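Local coordinates for 2-oxoglutarate (2OG) and Fe(II)-dependent oxygenase superfamily protein (Arabidopsis thaliana, PDB 6KWA) that probably catalyses the irreversible, 2-oxoglutarate-dependent oxidation of the auxin indole-3-acetic acid to the inactive 2-oxoindole-3-acetic acid, at residues A[17-20]-A[21-25]; A[89-92]-A[93-96]; A[103-106]-A[107-110]. All blocks are in the same frame, centred on the assembly; numbering follows the deposited sequence.

Contact 1 (A[17-20]-A[21-25])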
ATOM      1  N   GLN A  17     -19.469  -7.268   1.621  1.00 38.09           N
ATOM      2  CA  GLN A  17     -19.354  -8.557   0.967  1.00 42.88           C
ATOM      3  C   GLN A  17     -18.492  -8.450  -0.284  1.00 43.31           C
ATOM      4  O   GLN A  17     -17.687  -9.343  -0.571  1.00 42.32           O
ATOM      5  CB  GLN A  17     -20.720  -9.110   0.623  1.00 49.13           C
ATOM      6  CG  GLN A  17     -20.656 -10.128  -0.473  1.00 58.19           C
ATOM      7  CD  GLN A  17     -21.829 -11.042  -0.432  1.00 69.52           C
ATOM      8  OE1 GLN A  17     -22.131 -11.625   0.614  1.00 73.60           O
ATOM      9  NE2 GLN A  17     -22.518 -11.178  -1.565  1.00 79.37           N
ATOM     10  N   LYS A  18     -18.672  -7.374  -1.043  1.00 42.99           N
ATOM     11  CA  LYS A  18     -17.823  -7.167  -2.214  1.00 46.48           C
ATOM     12  C   LYS A  18     -16.367  -7.030  -1.789  1.00 41.63           C
ATOM     13  O   LYS A  18     -15.489  -7.545  -2.457  1.00 40.93           O
ATOM     14  CB  LYS A  18     -18.267  -5.931  -3.016  1.00 41.35           C
ATOM     15  CG  LYS A  18     -19.370  -6.229  -4.031  1.00 47.37           C
ATOM     16  CD  LYS A  18     -19.966  -4.936  -4.584  1.00 45.07           C
ATOM     17  CE  LYS A  18     -21.026  -5.209  -5.638  1.00 57.11           C
ATOM     18  NZ  LYS A  18     -21.544  -3.917  -6.215  1.00 56.52           N
ATOM     19  N   ILE A  19     -16.100  -6.329  -0.690  1.00 39.70           N
ATOM     20  CA  ILE A  19     -14.725  -6.200  -0.237  1.00 36.59           C
ATOM     21  C   ILE A  19     -14.168  -7.582   0.123  1.00 41.29           C
ATOM     22  O   ILE A  19     -13.089  -7.995  -0.352  1.00 38.00           O
ATOM     23  CB  ILE A  19     -14.627  -5.231   0.940  1.00 38.56           C
ATOM     24  CG1 ILE A  19     -14.742  -3.802   0.399  1.00 41.29           C
ATOM     25  CG2 ILE A  19     -13.287  -5.408   1.691  1.00 34.34           C
ATOM     26  CD1 ILE A  19     -15.110  -2.735   1.446  1.00 38.28           C
ATOM     27  N   ARG A  20     -14.918  -8.313   0.922  1.00 38.23           N
ATOM     28  CA  ARG A  20     -14.475  -9.614   1.372  1.00 34.20           C
ATOM     29  C   ARG A  20     -14.197 -10.565   0.193  1.00 38.39           C
ATOM     30  O   ARG A  20     -13.192 -11.253   0.178  1.00 38.22           O
ATOM     31  CB  ARG A  20     -15.526 -10.228   2.273  1.00 37.16           C
ATOM     32  CG  ARG A  20     -15.285 -11.700   2.567  1.00 39.90           C
ATOM     33  CD  ARG A  20     -16.317 -12.201   3.600  1.00 38.74           C
ATOM     34  NE  ARG A  20     -16.341 -13.658   3.659  1.00 37.64           N
ATOM     35  CZ  ARG A  20     -17.140 -14.353   4.459  1.00 41.45           C
ATOM     36  NH1 ARG A  20     -17.991 -13.727   5.252  1.00 40.79           N
ATOM     37  NH2 ARG A  20     -17.090 -15.665   4.467  1.00 41.05           N
ATOM     38  N   GLU A  21     -15.047 -10.571  -0.822  1.00 37.08           N
ATOM     39  CA  GLU A  21     -14.881 -11.578  -1.856  1.00 44.35           C
ATOM     40  C   GLU A  21     -13.755 -11.209  -2.797  1.00 43.67           C
ATOM     41  O   GLU A  21     -13.036 -12.094  -3.272  1.00 41.09           O
ATOM     42  CB  GLU A  21     -16.173 -11.776  -2.665  1.00 46.44           C
ATOM     43  CG  GLU A  21     -17.126 -12.784  -2.030  1.00 57.17           C
ATOM     44  CD  GLU A  21     -18.564 -12.652  -2.505  1.00 67.48           C
ATOM     45  OE1 GLU A  21     -18.792 -12.311  -3.695  1.00 76.04           O
ATOM     46  OE2 GLU A  21     -19.469 -12.951  -1.698  1.00 73.38           O
ATOM     47  N   ALA A  22     -13.564  -9.915  -3.022  1.00 40.58           N
ATOM     48  CA  ALA A  22     -12.382  -9.463  -3.745  1.00 43.03           C
ATOM     49  C   ALA A  22     -11.117  -9.901  -3.029  1.00 44.52           C
ATOM     50  O   ALA A  22     -10.204 -10.492  -3.632  1.00 41.61           O
ATOM     51  CB  ALA A  22     -12.405  -7.943  -3.888  1.00 39.30           C
ATOM     52  N   SER A  23     -11.101  -9.666  -1.723  1.00 32.92           N
ATOM     53  CA  SER A  23      -9.923  -9.924  -0.907  1.00 37.75           C
ATOM     54  C   SER A  23      -9.602 -11.407  -0.749  1.00 40.71           C
ATOM     55  O   SER A  23      -8.456 -11.783  -0.588  1.00 39.08           O
ATOM     56  CB  SER A  23     -10.140  -9.317   0.471  1.00 36.91           C
ATOM     57  OG  SER A  23     -10.263  -7.907   0.390  1.00 39.97           O
ATOM     58  N   GLU A  24     -10.614 -12.251  -0.848  1.00 39.19           N
ATOM     59  CA  GLU A  24     -10.407 -13.687  -0.708  1.00 40.91           C
ATOM     60  C   GLU A  24      -9.974 -14.311  -2.000  1.00 44.66           C
ATOM     61  O   GLU A  24      -9.090 -15.187  -2.013  1.00 44.59           O
ATOM     62  CB  GLU A  24     -11.688 -14.363  -0.232  1.00 38.54           C
ATOM     63  CG  GLU A  24     -11.955 -14.193   1.248  1.00 42.19           C
ATOM     64  CD  GLU A  24     -13.307 -14.741   1.693  1.00 46.42           C
ATOM     65  OE1 GLU A  24     -14.053 -15.255   0.845  1.00 46.04           O
ATOM     66  OE2 GLU A  24     -13.610 -14.671   2.913  1.00 44.58           O
ATOM     67  N   ARG A  25     -10.552 -13.833  -3.099  1.00 41.92           N
ATOM     68  CA  ARG A  25     -10.315 -14.467  -4.388  1.00 41.27           C
ATOM     69  C   ARG A  25      -9.103 -13.892  -5.113  1.00 48.60           C
ATOM     70  O   ARG A  25      -8.343 -14.641  -5.712  1.00 45.14           O
ATOM     71  CB  ARG A  25     -11.555 -14.344  -5.273  1.00 46.49           C
ATOM     72  CG  ARG A  25     -11.313 -14.726  -6.733  1.00 50.76           C
ATOM     73  CD  ARG A  25     -10.875 -16.177  -6.880  1.00 50.31           C
ATOM     74  NE  ARG A  25     -10.662 -16.512  -8.286  1.00 60.69           N
ATOM     75  CZ  ARG A  25      -9.468 -16.592  -8.871  1.00 60.32           C
ATOM     76  NH1 ARG A  25      -8.362 -16.367  -8.168  1.00 55.79           N
ATOM     77  NH2 ARG A  25      -9.379 -16.908 -10.157  1.00 59.47           N
TER

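Contact 2 (A[89-92]-A[93-96])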
ATOM      1  N   MET A  89       3.234   6.121  10.410  1.00 54.16           N
ATOM      2  CA  MET A  89       2.760   7.296   9.689  1.00 52.88           C
ATOM      3  C   MET A  89       1.513   7.875  10.335  1.00 56.79           C
ATOM      4  O   MET A  89       1.080   8.986   9.997  1.00 58.71           O
ATOM      5  CB  MET A  89       2.522   6.963   8.210  1.00 57.27           C
ATOM      6  CG  MET A  89       1.229   6.257   7.875  1.00 54.53           C
ATOM      7  SD  MET A  89       1.116   5.896   6.097  1.00 58.25           S
ATOM      8  CE  MET A  89       0.584   7.494   5.485  1.00 56.17           C
ATOM      9  N   ALA A  90       0.957   7.147  11.295  1.00 55.98           N
ATOM     10  CA  ALA A  90      -0.184   7.648  12.064  1.00 58.99           C
ATOM     11  C   ALA A  90       0.278   8.630  13.137  1.00 61.10           C
ATOM     12  O   ALA A  90      -0.518   9.412  13.644  1.00 62.10           O
ATOM     13  CB  ALA A  90      -0.975   6.487  12.701  1.00 57.46           C
ATOM     14  N   SER A  91       1.560   8.576  13.494  1.00 62.64           N
ATOM     15  CA  SER A  91       2.141   9.533  14.445  1.00 62.56           C
ATOM     16  C   SER A  91       2.578  10.839  13.759  1.00 62.31           C
ATOM     17  O   SER A  91       3.468  10.828  12.909  1.00 62.19           O
ATOM     18  CB  SER A  91       3.331   8.898  15.156  1.00 61.70           C
ATOM     19  OG  SER A  91       4.173   9.891  15.700  1.00 66.32           O
ATOM     20  N   PRO A  92       1.965  11.975  14.131  1.00 68.80           N
ATOM     21  CA  PRO A  92       2.398  13.263  13.559  1.00 63.25           C
ATOM     22  C   PRO A  92       3.861  13.596  13.840  1.00 61.77           C
ATOM     23  O   PRO A  92       4.483  14.296  13.042  1.00 59.69           O
ATOM     24  CB  PRO A  92       1.453  14.272  14.219  1.00 67.79           C
ATOM     25  CG  PRO A  92       0.198  13.467  14.472  1.00 66.73           C
ATOM     26  CD  PRO A  92       0.696  12.096  14.876  1.00 65.61           C
ATOM     27  N   HIS A  93       4.416  13.069  14.924  1.00 60.18           N
ATOM     28  CA  HIS A  93       5.823  13.288  15.196  1.00 63.27           C
ATOM     29  C   HIS A  93       6.689  12.580  14.141  1.00 62.97           C
ATOM     30  O   HIS A  93       7.658  13.154  13.627  1.00 62.09           O
ATOM     31  CB  HIS A  93       6.176  12.797  16.601  1.00 64.89           C
ATOM     32  CG  HIS A  93       7.630  12.926  16.943  1.00 69.95           C
ATOM     33  ND1 HIS A  93       8.260  14.147  17.066  1.00 74.55           N
ATOM     34  CD2 HIS A  93       8.571  11.990  17.218  1.00 73.52           C
ATOM     35  CE1 HIS A  93       9.529  13.958  17.384  1.00 73.04           C
ATOM     36  NE2 HIS A  93       9.744  12.659  17.488  1.00 72.64           N
ATOM     37  N   ALA A  94       6.325  11.346  13.796  1.00 56.03           N
ATOM     38  CA  ALA A  94       7.060  10.607  12.776  1.00 56.53           C
ATOM     39  C   ALA A  94       6.983  11.342  11.437  1.00 52.34           C
ATOM     40  O   ALA A  94       7.972  11.458  10.724  1.00 51.20           O
ATOM     41  CB  ALA A  94       6.526   9.185  12.645  1.00 52.28           C
ATOM     42  N   VAL A  95       5.801  11.846  11.108  1.00 52.20           N
ATOM     43  CA  VAL A  95       5.613  12.563   9.865  1.00 54.11           C
ATOM     44  C   VAL A  95       6.471  13.848   9.861  1.00 55.83           C
ATOM     45  O   VAL A  95       7.128  14.159   8.870  1.00 50.20           O
ATOM     46  CB  VAL A  95       4.128  12.870   9.640  1.00 48.50           C
ATOM     47  CG1 VAL A  95       3.924  13.559   8.303  1.00 52.04           C
ATOM     48  CG2 VAL A  95       3.338  11.576   9.690  1.00 57.87           C
ATOM     49  N   ASN A  96       6.494  14.577  10.975  1.00 56.83           N
ATOM     50  CA  ASN A  96       7.323  15.786  11.034  1.00 59.80           C
ATOM     51  C   ASN A  96       8.826  15.502  11.027  1.00 55.82           C
ATOM     52  O   ASN A  96       9.610  16.244  10.436  1.00 57.46           O
ATOM     53  CB  ASN A  96       6.972  16.619  12.263  1.00 52.57           C
ATOM     54  CG  ASN A  96       5.782  17.487  12.022  1.00 55.77           C
ATOM     55  OD1 ASN A  96       5.685  18.138  10.977  1.00 59.32           O
ATOM     56  ND2 ASN A  96       4.856  17.509  12.974  1.00 60.79           N
TER

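Contact 3 (A[103-106]-A[107-110])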
ATOM      1  N   GLU A 103      13.956  18.266   4.546  1.00 53.45           N
ATOM      2  CA  GLU A 103      13.858  19.715   4.401  1.00 55.27           C
ATOM      3  C   GLU A 103      12.635  20.031   3.580  1.00 53.67           C
ATOM      4  O   GLU A 103      12.698  20.718   2.552  1.00 47.31           O
ATOM      5  CB  GLU A 103      15.102  20.302   3.754  1.00 52.59           C
ATOM      6  CG  GLU A 103      16.340  19.958   4.547  1.00 65.33           C
ATOM      7  CD  GLU A 103      17.624  20.375   3.856  1.00 72.36           C
ATOM      8  OE1 GLU A 103      17.572  20.773   2.664  1.00 68.92           O
ATOM      9  OE2 GLU A 103      18.687  20.272   4.514  1.00 73.10           O
ATOM     10  N   ALA A 104      11.515  19.489   4.029  1.00 53.51           N
ATOM     11  CA  ALA A 104      10.262  19.784   3.386  1.00 54.57           C
ATOM     12  C   ALA A 104       9.978  21.264   3.598  1.00 53.80           C
ATOM     13  O   ALA A 104      10.231  21.819   4.670  1.00 55.64           O
ATOM     14  CB  ALA A 104       9.133  18.919   3.955  1.00 50.89           C
ATOM     15  N   SER A 105       9.478  21.908   2.561  1.00 52.69           N
ATOM     16  CA  SER A 105       8.962  23.234   2.715  1.00 51.10           C
ATOM     17  C   SER A 105       7.767  23.192   3.669  1.00 59.48           C
ATOM     18  O   SER A 105       7.278  22.111   4.019  1.00 56.23           O
ATOM     19  CB  SER A 105       8.568  23.772   1.350  1.00 53.69           C
ATOM     20  OG  SER A 105       7.360  23.179   0.908  1.00 57.84           O
ATOM     21  N   ALA A 106       7.285  24.363   4.074  1.00 53.84           N
ATOM     22  CA  ALA A 106       6.128  24.471   4.955  1.00 55.07           C
ATOM     23  C   ALA A 106       4.889  23.824   4.327  1.00 53.37           C
ATOM     24  O   ALA A 106       4.151  23.109   4.990  1.00 53.37           O
ATOM     25  CB  ALA A 106       5.845  25.954   5.304  1.00 56.34           C
ATOM     26  N   ASP A 107       4.638  24.169   3.069  1.00 53.45           N
ATOM     27  CA  ASP A 107       3.521  23.650   2.298  1.00 60.39           C
ATOM     28  C   ASP A 107       3.602  22.145   2.186  1.00 57.83           C
ATOM     29  O   ASP A 107       2.602  21.448   2.332  1.00 56.01           O
ATOM     30  CB  ASP A 107       3.513  24.243   0.886  1.00 56.50           C
ATOM     31  CG  ASP A 107       2.830  25.598   0.815  1.00 76.27           C
ATOM     32  OD1 ASP A 107       2.485  26.173   1.877  1.00 72.35           O
ATOM     33  OD2 ASP A 107       2.636  26.086  -0.322  1.00 82.79           O
ATOM     34  N   GLN A 108       4.810  21.665   1.906  1.00 56.38           N
ATOM     35  CA  GLN A 108       5.044  20.245   1.710  1.00 52.98           C
ATOM     36  C   GLN A 108       4.815  19.494   3.000  1.00 55.85           C
ATOM     37  O   GLN A 108       4.328  18.356   3.000  1.00 56.79           O
ATOM     38  CB  GLN A 108       6.451  20.005   1.229  1.00 44.53           C
ATOM     39  CG  GLN A 108       6.607  20.182  -0.251  1.00 52.57           C
ATOM     40  CD  GLN A 108       8.046  20.329  -0.668  1.00 49.45           C
ATOM     41  OE1 GLN A 108       8.961  20.307   0.167  1.00 49.04           O
ATOM     42  NE2 GLN A 108       8.263  20.395  -1.969  1.00 46.52           N
ATOM     43  N   ARG A 109       5.143  20.144   4.104  1.00 51.52           N
ATOM     44  CA  ARG A 109       4.953  19.530   5.400  1.00 53.61           C
ATOM     45  C   ARG A 109       3.476  19.346   5.618  1.00 57.05           C
ATOM     46  O   ARG A 109       3.044  18.280   6.053  1.00 53.10           O
ATOM     47  CB  ARG A 109       5.559  20.373   6.520  1.00 55.81           C
ATOM     48  CG  ARG A 109       5.389  19.772   7.907  1.00 55.41           C
ATOM     49  CD  ARG A 109       6.081  20.603   8.959  1.00 56.43           C
ATOM     50  NE  ARG A 109       7.490  20.814   8.628  1.00 55.05           N
ATOM     51  CZ  ARG A 109       8.484  20.116   9.162  1.00 56.90           C
ATOM     52  NH1 ARG A 109       8.220  19.154  10.040  1.00 63.31           N
ATOM     53  NH2 ARG A 109       9.738  20.366   8.816  1.00 54.67           N
ATOM     54  N   GLU A 110       2.694  20.359   5.251  1.00 55.69           N
ATOM     55  CA  GLU A 110       1.269  20.317   5.530  1.00 59.81           C
ATOM     56  C   GLU A 110       0.539  19.321   4.615  1.00 57.12           C
ATOM     57  O   GLU A 110      -0.421  18.656   5.036  1.00 47.05           O
ATOM     58  CB  GLU A 110       0.674  21.710   5.366  1.00 60.52           C
ATOM     59  CG  GLU A 110       0.580  22.478   6.675  1.00 66.09           C
ATOM     60  CD  GLU A 110      -0.320  23.700   6.563  1.00 82.11           C
ATOM     61  OE1 GLU A 110      -0.725  24.030   5.426  1.00 79.07           O
ATOM     62  OE2 GLU A 110      -0.622  24.329   7.607  1.00 90.64           O
TER

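Contact 1 (A[17-20]-A[21-25])
Arg20 and Glu24, one turn apart on helix 12-25, are joined by an i to i+4 salt bridge in which Arg20 NE donates to Glu24 OE2 over 3.0 Å. The bond is bent, with 140° at the hydrogen, and NE reaches OE2 from above the carboxylate plane; the two flat groups are turned 68° against each other. With CG anti to the backbone N (chi1 168°) and the chain extended as far as NE, Arg20 also lays its CG 3.4 Å from the same oxygen. Glu24 OE2 is also hydrogen-bonded to Tyr134 OH, and Arg20 NH1 donates to Ser133 O, so the pair ties this helix to the end of helix 106-133 and the loop after it. With an alanine here instead of Arg20, the Glu24 carboxylate would probably keep Tyr134 but lose its compensating charge, and Ser133 O would lose this donor. Glu21 instead reaches back toward Gln17: with its chain extended beyond CG, its OE2 lies 3.3 Å from Gln17 CD and beside Gln17 CG. The helix belongs to the beta-alpha-beta unit between strands 4-6 and 28-32. Gripped by both NE and the tyrosine hydroxyl, Glu24 OE2 is restrained by two partners, which is likely to favour the ionised carboxylate.

Contact 2 (A[89-92]-A[93-96])
The N-terminal cap of helix 92-101 is formed where the loop after strand 81-87 turns into the helix, with Ser91 as N-cap and its side chain set against His93 and Ala94. Ser91 OG stands anti to its own nitrogen (chi1 160°), which carries it round to the amides of the first turn. It accepts a nearly straight bond from Ala94 N at 3.2 Å (164° at the hydrogen) and a weak, strongly bent one from His93 N at 3.3 Å. The CB of His93 and that of Ala94 lie beside the same hydroxyl oxygen, the former at 3.6 Å. Regular helical bonding starts at once: Val95 N donates to Ser91 O at 3.1 Å, and Asn96 N donates to Pro92 O at 2.9 Å. Val95 CG2 bridges back to the loop, 3.3 Å from Ser91 O and 3.4 Å from Met89 O, while the side chain also packs on Leu86 of strand 81-87 and on Met112 and Val113 of helix 106-133. Pro92, whose nitrogen has no hydrogen to give, suits the first helical position, where no amide donor is needed. Serine thus supplies an acceptor for amides that have no preceding turn to bond to.

Contact 3 (A[103-106]-A[107-110])
Gln108 folds back along Ser105, its chain extended beyond CG, and touches the serine over most of its length. Its CB lies 3.3 Å from Ser105 OG and also rests against the CB of Ala104, 4.0 Å away. CG and CD follow alongside the same hydroxyl, CG at 3.3 Å. At the tip, OE1 accepts from Ser105 N at 2.9 Å; the bond is nearly straight at the hydrogen (162°), but the donor stands above the amide carbonyl plane, 38° out of it. In return Ser105 OG, held between its backbone N and carbonyl carbon (chi1 75°), accepts from Gln108 N at 3.1 Å. This reciprocal pair is a capping box at the start of helix 106-133, with Ser105 as N-cap, and it comes just after the Schellman motif at Glu103, a residue of positive phi, that ends helix 92-101. Beyond the box the glutamine amide has further partners: OE1 also accepts from Arg54 NH2, and NE2 donates to Asp50 OD2. With both ends of the amide engaged, its rotation is fixed. Helical backbone bonding begins beside it as Arg109 N donates to Ser105 O at 2.9 Å and Glu110 N to Ala106 O at 3.1 Å.

How the contacts relate
Contacts 1, 2 and 3 follow one another along the chain. Contact 1 lies within helix 12-25, on the opposite side of the chain's centre from the other two; its centre is about 31 Å from that of contact 2 and about 38 Å from that of contact 3. Contacts 2 and 3 open the consecutive helices 92-101 and 106-133, their centres about 13 Å apart, and they touch through a probable hydrogen bond between Asn96 OD1 and Arg109 NH1. Helix 106-133 spans the distance: contact 3 starts it, while in contact 1 Ile19 packs on Lys129 and Leu130, and Ser23 on Leu130, near its far end. It therefore connects regions at both ends of the seven-stranded sheet, whose outermost strands are 4-6 and 81-87.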